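Local coordinates for pesticidal crystal protein Cry4Aa (Bacillus thuringiensis, PDB 2C9K) that promotes colloid-osmotic lysis by binding to the midgut epithelial cells of insects, here as the functional mosquito-larvicidal three-domain toxin fragment, at residues A5-V10 with Y430-S435; I51-N56 with R229-T234; C132-I137 with L205-T210. All blocks are in the same frame, centred on the assembly; numbering follows the deposited sequence.

In the fold
The three contacts run from the middle of the molecule out through its helical bundle. Contact 1 sets helix 5-16 against strand 432-440 of the second, sheet-built domain; contact 2 joins helices 46-58 and 222-240, and contact 3 joins helices 129-137 and 183-208, all within the N-terminal domain. Centres of contacts 1 and 2 lie about 15 Å apart and those of contacts 2 and 3 about 12 Å, and each of these pairs touches; contacts 1 and 3 do not. Contact 1 spans the longest stretch of chain and encloses contact 2, which encloses contact 3. Packing is therefore continuous from the helical domain, the pore-forming part in this family, to its neighbour.

Contact 1. Residues A5-V10 with Y430-S435; sequences AYTIVV and YSHILS
Thr-7 meets Ser-431 and His-432 where the helical domain of this three-domain delta-endotoxin rests on the antiparallel sheets of its second domain. Helix 5-16 offers Thr-7 to the residues leading into strand 432-440, which pairs antiparallel with strand 450-457. The Thr-7 methyl, CG2, does the touching: it stands anti to the carbonyl carbon and comes to 3.5 Å from Ser-431 OG. The same methyl approaches the His-432 ring at its edge, near the ring plane, with CE1 the closest atom at 4.1 Å.

A threonine suits this place because its two branches divide the work. While CG2 packs, OG1, on the neighbouring branch, is hydrogen-bonded to the carbonyls of Ile-411 and Ser-4. Ser-431 is equally apt, being small and polar: its chi1 of 63° puts OG between the backbone N and the carbonyl carbon, where it bonds to Pro-410 O and also accepts the ND1-H of His-432. Beyond, His-457 meets the imidazole edge-to-face. Both ring nitrogens of His-432 are held: NE2 is hydrogen-bonded to Arg-261 NH2, and ND1 donates to Ser-431 OG at 2.9 Å, with the oxygen 4° out of the ring plane.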
loop_
_atom_site.group_PDB
_atom_site.type_symbol
_atom_site.label_atom_id
_atom_site.label_comp_id
_atom_site.label_asym_id
_atom_site.label_seq_id
_atom_site.Cartn_x
_atom_site.Cartn_y
_atom_site.Cartn_z
ATOM N N ALA A 5 8.490 10.558 -5.798
ATOM C CA ALA A 5 8.940 9.398 -6.560
ATOM C C ALA A 5 8.324 8.117 -6.001
ATOM O O ALA A 5 7.844 7.271 -6.759
ATOM C CB ALA A 5 10.459 9.303 -6.537
ATOM N N TYR A 6 8.341 7.974 -4.676
ATOM C CA TYR A 6 7.772 6.801 -4.014
ATOM C C TYR A 6 6.398 6.481 -4.589
ATOM O O TYR A 6 6.169 5.394 -5.119
ATOM C CB TYR A 6 7.628 7.053 -2.508
ATOM C CG TYR A 6 8.931 7.222 -1.751
ATOM C CD1 TYR A 6 8.963 7.916 -0.545
ATOM C CD2 TYR A 6 10.125 6.671 -2.229
ATOM C CE1 TYR A 6 10.142 8.062 0.170
ATOM C CE2 TYR A 6 11.312 6.809 -1.521
ATOM C CZ TYR A 6 11.315 7.508 -0.321
ATOM O OH TYR A 6 12.490 7.667 0.385
ATOM N N THR A 7 5.485 7.441 -4.485
ATOM C CA THR A 7 4.135 7.251 -4.982
ATOM C C THR A 7 4.013 7.217 -6.509
ATOM O O THR A 7 3.076 6.613 -7.027
ATOM C CB THR A 7 3.175 8.315 -4.403
ATOM O OG1 THR A 7 3.772 9.612 -4.509
ATOM C CG2 THR A 7 2.878 8.020 -2.937
ATOM N N ILE A 8 4.937 7.847 -7.235
ATOM C CA ILE A 8 4.875 7.820 -8.702
ATOM C C ILE A 8 5.399 6.493 -9.261
ATOM O O ILE A 8 4.795 5.894 -10.145
ATOM C CB ILE A 8 5.707 8.944 -9.359
ATOM C CG1 ILE A 8 5.079 10.313 -9.088
ATOM C CG2 ILE A 8 5.782 8.698 -10.868
ATOM C CD1 ILE A 8 5.939 11.469 -9.539
ATOM N N VAL A 9 6.545 6.051 -8.764
ATOM C CA VAL A 9 7.107 4.796 -9.222
ATOM C C VAL A 9 6.084 3.689 -8.994
ATOM O O VAL A 9 5.951 2.775 -9.806
ATOM C CB VAL A 9 8.392 4.445 -8.453
ATOM C CG1 VAL A 9 8.842 3.040 -8.819
ATOM C CG2 VAL A 9 9.482 5.455 -8.772
ATOM N N VAL A 10 5.359 3.768 -7.885
ATOM C CA VAL A 10 4.367 2.750 -7.578
ATOM C C VAL A 10 3.180 2.888 -8.515
ATOM O O VAL A 10 2.606 1.893 -8.961
ATOM C CB VAL A 10 3.898 2.860 -6.114
ATOM C CG1 VAL A 10 2.774 1.877 -5.842
ATOM C CG2 VAL A 10 5.060 2.579 -5.192
ATOM N N TYR A 430 -3.910 12.075 -7.643
ATOM C CA TYR A 430 -3.724 11.844 -6.213
ATOM C C TYR A 430 -3.517 10.346 -5.981
ATOM O O TYR A 430 -4.155 9.521 -6.631
ATOM C CB TYR A 430 -4.949 12.344 -5.438
ATOM C CG TYR A 430 -6.225 11.625 -5.800
ATOM C CD1 TYR A 430 -6.718 10.596 -5.003
ATOM C CD2 TYR A 430 -6.911 11.932 -6.976
ATOM C CE1 TYR A 430 -7.858 9.885 -5.375
ATOM C CE2 TYR A 430 -8.046 11.232 -7.354
ATOM C CZ TYR A 430 -8.512 10.210 -6.553
ATOM O OH TYR A 430 -9.623 9.497 -6.935
ATOM N N SER A 431 -2.631 9.999 -5.052
ATOM C CA SER A 431 -2.323 8.599 -4.773
ATOM C C SER A 431 -3.061 8.003 -3.580
ATOM O O SER A 431 -3.146 6.775 -3.446
ATOM C CB SER A 431 -0.829 8.442 -4.538
ATOM O OG SER A 431 -0.444 9.174 -3.388
ATOM N N HIS A 432 -3.581 8.857 -2.703
ATOM C CA HIS A 432 -4.296 8.363 -1.535
ATOM C C HIS A 432 -5.542 9.178 -1.260
ATOM O O HIS A 432 -5.640 10.324 -1.682
ATOM C CB HIS A 432 -3.394 8.390 -0.293
ATOM C CG HIS A 432 -2.290 7.373 -0.310
ATOM N ND1 HIS A 432 -1.204 7.462 -1.156
ATOM C CD2 HIS A 432 -2.088 6.266 0.445
ATOM C CE1 HIS A 432 -0.382 6.455 -0.921
ATOM N NE2 HIS A 432 -0.895 5.716 0.047
ATOM N N ILE A 433 -6.494 8.569 -0.558
ATOM C CA ILE A 433 -7.748 9.218 -0.182
ATOM C C ILE A 433 -7.970 9.021 1.319
ATOM O O ILE A 433 -7.565 7.997 1.884
ATOM C CB ILE A 433 -8.964 8.601 -0.920
ATOM C CG1 ILE A 433 -9.204 7.170 -0.420
ATOM C CG2 ILE A 433 -8.745 8.654 -2.438
ATOM C CD1 ILE A 433 -10.483 6.553 -0.937
ATOM N N LEU A 434 -8.617 9.982 1.967
ATOM C CA LEU A 434 -8.866 9.873 3.403
ATOM C C LEU A 434 -9.760 8.670 3.671
ATOM O O LEU A 434 -10.697 8.416 2.923
ATOM C CB LEU A 434 -9.538 11.142 3.943
ATOM C CG LEU A 434 -9.615 11.109 5.473
ATOM C CD1 LEU A 434 -8.210 11.230 6.038
ATOM C CD2 LEU A 434 -10.499 12.225 5.993
ATOM N N SER A 435 -9.498 7.928 4.736
ATOM C CA SER A 435 -10.329 6.768 5.001
ATOM C C SER A 435 -10.882 6.707 6.411
ATOM O O SER A 435 -11.839 5.987 6.668
ATOM C CB SER A 435 -9.543 5.488 4.713
ATOM O OG SER A 435 -8.471 5.333 5.618
#

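Contact 2. Residues I51-N56 with R229-T234; sequences ITQTKN and RTKMTT
Lys-231 and Met-232 of helix 222-240 face Gln-53 and Thr-54 of helix 46-58 across a lightly packed interface between two helices of the N-terminal bundle. Taken in order, Arg-229 and Thr-230 tie helix 222-240 to other parts of the chain, the first by a salt bridge with Glu-283 and the second by a hydrogen bond from OG1 to Tyr-264 O.

Lys-231 leaves its helix toward the partner, and its ammonium end comes near Gln-53. The pair is partly exposed, and two long, flexible polar chains suit such a margin, where no hydrogen bond joins them. Met-232 makes the buried touch. Its chain bends at chi2 (-55°) and again at chi3, which brings CE to 3.7 Å from Thr-54 OG1, and the two side chains cross at about a right angle. That hydroxyl stands beside its own backbone N (chi1 -71°) and is bonded to Phe-50 O one turn earlier; it already has a hydrogen-bond partner within its own helix while the methyl of Met-232 packs on it.

Thr-233 OG1 likewise folds back, reaching Arg-229 O at 2.7 Å from the face of that carbonyl opposite the one used by Thr-233 N. Thr-234 OG1 lies 2.9 Å from Lys-231 O, above the carbonyl plane. With the threonine hydroxyls committed to main-chain carbonyls, the buried touch between these two segments, Met-232 on Thr-54, is van der Waals packing with no hydrogen bond across.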
loop_
_atom_site.group_PDB
_atom_site.type_symbol
_atom_site.label_atom_id
_atom_site.label_comp_id
_atom_site.label_asym_id
_atom_site.label_seq_id
_atom_site.Cartn_x
_atom_site.Cartn_y
_atom_site.Cartn_z
ATOM N N ILE A 51 18.069 8.202 1.030
ATOM C CA ILE A 51 18.813 7.814 2.225
ATOM C C ILE A 51 18.779 8.886 3.314
ATOM O O ILE A 51 18.558 8.588 4.487
ATOM C CB ILE A 51 20.286 7.483 1.889
ATOM C CG1 ILE A 51 20.345 6.379 0.841
ATOM C CG2 ILE A 51 21.013 7.022 3.139
ATOM C CD1 ILE A 51 21.746 5.973 0.491
ATOM N N THR A 52 18.998 10.132 2.927
ATOM C CA THR A 52 18.982 11.211 3.893
ATOM C C THR A 52 17.628 11.302 4.582
ATOM O O THR A 52 17.553 11.439 5.801
ATOM C CB THR A 52 19.301 12.543 3.217
ATOM O OG1 THR A 52 20.606 12.468 2.635
ATOM C CG2 THR A 52 19.261 13.681 4.219
ATOM N N GLN A 53 16.556 11.211 3.801
ATOM C CA GLN A 53 15.217 11.302 4.368
ATOM C C GLN A 53 14.943 10.174 5.358
ATOM O O GLN A 53 14.352 10.398 6.415
ATOM C CB GLN A 53 14.144 11.299 3.270
ATOM C CG GLN A 53 12.752 11.652 3.804
ATOM C CD GLN A 53 11.687 11.722 2.727
ATOM O OE1 GLN A 53 10.538 12.069 3.004
ATOM N NE2 GLN A 53 12.057 11.389 1.497
ATOM N N THR A 54 15.368 8.965 5.022
ATOM C CA THR A 54 15.162 7.845 5.922
ATOM C C THR A 54 15.945 8.076 7.211
ATOM O O THR A 54 15.410 7.929 8.313
ATOM C CB THR A 54 15.621 6.533 5.272
ATOM O OG1 THR A 54 14.706 6.185 4.232
ATOM C CG2 THR A 54 15.678 5.409 6.297
ATOM N N LYS A 55 17.212 8.448 7.054
ATOM C CA LYS A 55 18.114 8.715 8.171
ATOM C C LYS A 55 17.609 9.867 9.037
ATOM O O LYS A 55 17.909 9.933 10.229
ATOM C CB LYS A 55 19.504 9.054 7.630
ATOM C CG LYS A 55 20.556 9.345 8.687
ATOM C CD LYS A 55 21.661 10.219 8.099
ATOM C CE LYS A 55 23.028 9.885 8.675
ATOM N NZ LYS A 55 23.534 8.551 8.206
ATOM N N ASN A 56 16.848 10.779 8.434
ATOM C CA ASN A 56 16.315 11.915 9.167
ATOM C C ASN A 56 15.184 11.512 10.085
ATOM O O ASN A 56 14.895 12.204 11.053
ATOM C CB ASN A 56 15.831 13.004 8.210
ATOM C CG ASN A 56 16.975 13.822 7.626
ATOM O OD1 ASN A 56 17.887 14.236 8.344
ATOM N ND2 ASN A 56 16.922 14.068 6.321
ATOM N N ARG A 229 7.019 3.817 8.899
ATOM C CA ARG A 229 6.070 2.880 8.304
ATOM C C ARG A 229 5.346 3.499 7.116
ATOM O O ARG A 229 5.179 2.873 6.066
ATOM C CB ARG A 229 5.050 2.431 9.362
ATOM C CG ARG A 229 3.918 1.557 8.825
ATOM C CD ARG A 229 3.089 0.965 9.954
ATOM N NE ARG A 229 2.465 1.988 10.785
ATOM C CZ ARG A 229 1.940 1.748 11.981
ATOM N NH1 ARG A 229 1.961 0.522 12.485
ATOM N NH2 ARG A 229 1.406 2.737 12.679
ATOM N N THR A 230 4.916 4.738 7.285
ATOM C CA THR A 230 4.218 5.432 6.223
ATOM C C THR A 230 5.138 5.683 5.033
ATOM O O THR A 230 4.745 5.469 3.889
ATOM C CB THR A 230 3.667 6.761 6.732
ATOM O OG1 THR A 230 2.739 6.502 7.793
ATOM C CG2 THR A 230 2.968 7.511 5.614
ATOM N N LYS A 231 6.364 6.127 5.299
ATOM C CA LYS A 231 7.314 6.410 4.224
ATOM C C LYS A 231 7.746 5.139 3.510
ATOM O O LYS A 231 7.763 5.099 2.284
ATOM C CB LYS A 231 8.558 7.134 4.761
ATOM C CG LYS A 231 8.266 8.376 5.592
ATOM C CD LYS A 231 7.423 9.380 4.833
ATOM C CE LYS A 231 6.842 10.452 5.760
ATOM N NZ LYS A 231 7.820 11.500 6.197
ATOM N N MET A 232 8.085 4.103 4.275
ATOM C CA MET A 232 8.529 2.841 3.693
ATOM C C MET A 232 7.412 2.048 3.029
ATOM O O MET A 232 7.656 1.273 2.104
ATOM C CB MET A 232 9.218 1.979 4.751
ATOM C CG MET A 232 10.528 2.560 5.246
ATOM S SD MET A 232 11.705 2.901 3.911
ATOM C CE MET A 232 11.439 4.617 3.626
ATOM N N THR A 233 6.184 2.216 3.493
ATOM C CA THR A 233 5.098 1.493 2.860
ATOM C C THR A 233 4.946 2.010 1.436
ATOM O O THR A 233 4.841 1.227 0.496
ATOM C CB THR A 233 3.778 1.685 3.602
ATOM O OG1 THR A 233 3.805 0.925 4.815
ATOM C CG2 THR A 233 2.606 1.234 2.735
ATOM N N THR A 234 4.953 3.332 1.282
ATOM C CA THR A 234 4.808 3.945 -0.030
ATOM C C THR A 234 6.062 3.805 -0.886
ATOM O O THR A 234 6.002 3.963 -2.103
ATOM C CB THR A 234 4.476 5.437 0.090
ATOM O OG1 THR A 234 5.608 6.143 0.606
ATOM C CG2 THR A 234 3.322 5.637 1.027
#

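Contact 3. Residues C132-I137 with L205-T210; sequences CDYYNI and LNLIKT
Within the helical N-terminal domain, Leu-207 of helix 183-208 reaches across to Tyr-134 and Ile-137 on the last turn or so of helix 129-137. One methyl, CD2, serves both partners, and since these stand three residues apart they share one face of their helix.

The walk begins at Cys-132, tied by a disulfide to Cys-125, which links the first turn of this short helix to the loop that follows helix 103-123. Asp-133 makes no close contact with Leu-207, but its OD1 forms a salt bridge with Lys-203 one turn earlier on the leucine's helix, a charged link beside the apolar one. Tyr-134 comes next. Its ring leaves with CG anti to the backbone N (chi1 174°), which places it beside Leu-207; there CD1 lies 3.6 Å from Leu-207 CD2, the methyl approaching the ring at a slant. Tyrosine fits because ring carbon CD1 packs while the hydroxyl, farther on, bonds to Lys-60 O.

Asn-136 folds back on its own helix: ND2 reaches Cys-132 O at 3.1 Å and from above the carbonyl plane, whereas Asn-136 N approaches the opposite face; ND2 also bonds to Val-122 O. Ile-137 closes the walk, and its CD1 tip meets Leu-207 CD2 at 3.9 Å, the two branched chains crossing at about a right angle.

Helix 46-58 flanks this apolar cluster, its Ile-58 touching both Tyr-134 and Ile-137, while Leu-205 and Ile-208 lean on Tyr-228 of helix 222-240. Helix 183-208 thus touches the short helix 129-137 through Leu-207 and helix 222-240 through Leu-205 and Ile-208.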
loop_
_atom_site.group_PDB
_atom_site.type_symbol
_atom_site.label_atom_id
_atom_site.label_comp_id
_atom_site.label_asym_id
_atom_site.label_seq_id
_atom_site.Cartn_x
_atom_site.Cartn_y
_atom_site.Cartn_z
ATOM N N CYS A 132 25.882 -2.019 10.322
ATOM C CA CYS A 132 25.724 -2.413 8.930
ATOM C C CYS A 132 24.238 -2.619 8.671
ATOM O O CYS A 132 23.749 -2.375 7.566
ATOM C CB CYS A 132 26.491 -3.708 8.636
ATOM S SG CYS A 132 26.261 -4.323 6.935
ATOM N N ASP A 133 23.524 -3.070 9.698
ATOM C CA ASP A 133 22.088 -3.289 9.585
ATOM C C ASP A 133 21.397 -1.948 9.413
ATOM O O ASP A 133 20.432 -1.827 8.664
ATOM C CB ASP A 133 21.551 -3.986 10.835
ATOM C CG ASP A 133 21.776 -5.483 10.806
ATOM O OD1 ASP A 133 21.086 -6.176 10.027
ATOM O OD2 ASP A 133 22.648 -5.968 11.557
ATOM N N TYR A 134 21.903 -0.939 10.111
ATOM C CA TYR A 134 21.336 0.399 10.042
ATOM C C TYR A 134 21.588 1.014 8.675
ATOM O O TYR A 134 20.735 1.725 8.147
ATOM C CB TYR A 134 21.936 1.287 11.135
ATOM C CG TYR A 134 21.503 2.732 11.047
ATOM C CD1 TYR A 134 20.152 3.082 11.117
ATOM C CD2 TYR A 134 22.437 3.749 10.877
ATOM C CE1 TYR A 134 19.751 4.413 11.013
ATOM C CE2 TYR A 134 22.045 5.074 10.775
ATOM C CZ TYR A 134 20.704 5.399 10.843
ATOM O OH TYR A 134 20.319 6.715 10.747
ATOM N N TYR A 135 22.760 0.740 8.107
ATOM C CA TYR A 135 23.117 1.262 6.790
ATOM C C TYR A 135 22.240 0.659 5.692
ATOM O O TYR A 135 21.893 1.336 4.725
ATOM C CB TYR A 135 24.593 0.977 6.469
ATOM C CG TYR A 135 24.907 1.030 4.982
ATOM C CD1 TYR A 135 25.145 2.239 4.333
ATOM C CD2 TYR A 135 24.906 -0.137 4.213
ATOM C CE1 TYR A 135 25.373 2.282 2.954
ATOM C CE2 TYR A 135 25.128 -0.103 2.844
ATOM C CZ TYR A 135 25.361 1.105 2.220
ATOM O OH TYR A 135 25.585 1.122 0.861
ATOM N N ASN A 136 21.891 -0.615 5.834
ATOM C CA ASN A 136 21.075 -1.265 4.823
ATOM C C ASN A 136 19.599 -0.943 4.904
ATOM O O ASN A 136 18.908 -0.987 3.893
ATOM C CB ASN A 136 21.290 -2.771 4.855
ATOM C CG ASN A 136 22.501 -3.186 4.053
ATOM O OD1 ASN A 136 22.524 -3.053 2.825
ATOM N ND2 ASN A 136 23.526 -3.676 4.740
ATOM N N ILE A 137 19.102 -0.619 6.088
ATOM C CA ILE A 137 17.700 -0.258 6.180
ATOM C C ILE A 137 17.615 1.189 5.696
ATOM O O ILE A 137 16.577 1.644 5.215
ATOM C CB ILE A 137 17.162 -0.317 7.620
ATOM C CG1 ILE A 137 17.654 0.882 8.406
ATOM C CG2 ILE A 137 17.595 -1.589 8.295
ATOM C CD1 ILE A 137 16.750 1.222 9.529
ATOM N N LEU A 205 11.899 -1.362 11.632
ATOM C CA LEU A 205 10.739 -1.243 12.501
ATOM C C LEU A 205 11.170 -1.640 13.904
ATOM O O LEU A 205 10.798 -0.997 14.884
ATOM C CB LEU A 205 9.622 -2.172 12.006
ATOM C CG LEU A 205 8.193 -1.608 11.901
ATOM C CD1 LEU A 205 8.192 -0.257 11.214
ATOM C CD2 LEU A 205 7.332 -2.581 11.127
ATOM N N ASN A 206 11.978 -2.691 13.990
ATOM C CA ASN A 206 12.462 -3.181 15.272
ATOM C C ASN A 206 13.554 -2.293 15.846
ATOM O O ASN A 206 13.726 -2.212 17.059
ATOM C CB ASN A 206 12.962 -4.612 15.129
ATOM C CG ASN A 206 13.646 -5.113 16.379
ATOM O OD1 ASN A 206 14.863 -4.978 16.528
ATOM N ND2 ASN A 206 12.868 -5.683 17.296
ATOM N N LEU A 207 14.299 -1.624 14.977
ATOM C CA LEU A 207 15.341 -0.725 15.445
ATOM C C LEU A 207 14.653 0.386 16.235
ATOM O O LEU A 207 14.956 0.625 17.404
ATOM C CB LEU A 207 16.099 -0.123 14.259
ATOM C CG LEU A 207 17.114 0.971 14.597
ATOM C CD1 LEU A 207 18.180 0.407 15.523
ATOM C CD2 LEU A 207 17.730 1.520 13.318
ATOM N N ILE A 208 13.708 1.058 15.591
ATOM C CA ILE A 208 12.986 2.141 16.238
ATOM C C ILE A 208 12.297 1.690 17.517
ATOM O O ILE A 208 12.447 2.314 18.561
ATOM C CB ILE A 208 11.923 2.747 15.292
ATOM C CG1 ILE A 208 12.611 3.328 14.050
ATOM C CG2 ILE A 208 11.128 3.813 16.021
ATOM C CD1 ILE A 208 11.674 3.957 13.060
ATOM N N LYS A 209 11.550 0.595 17.433
ATOM C CA LYS A 209 10.806 0.078 18.577
ATOM C C LYS A 209 11.710 -0.431 19.683
ATOM O O LYS A 209 11.240 -0.853 20.739
ATOM C CB LYS A 209 9.876 -1.042 18.115
ATOM C CG LYS A 209 8.805 -1.433 19.115
ATOM C CD LYS A 209 7.890 -2.488 18.510
ATOM C CE LYS A 209 6.751 -2.863 19.438
ATOM N NZ LYS A 209 5.854 -3.876 18.807
ATOM N N THR A 210 13.011 -0.374 19.441
ATOM C CA THR A 210 13.994 -0.853 20.403
ATOM C C THR A 210 14.860 0.268 20.967
ATOM O O THR A 210 15.458 0.122 22.024
ATOM C CB THR A 210 14.887 -1.930 19.734
ATOM O OG1 THR A 210 14.375 -3.235 20.045
ATOM C CG2 THR A 210 16.337 -1.798 20.165
#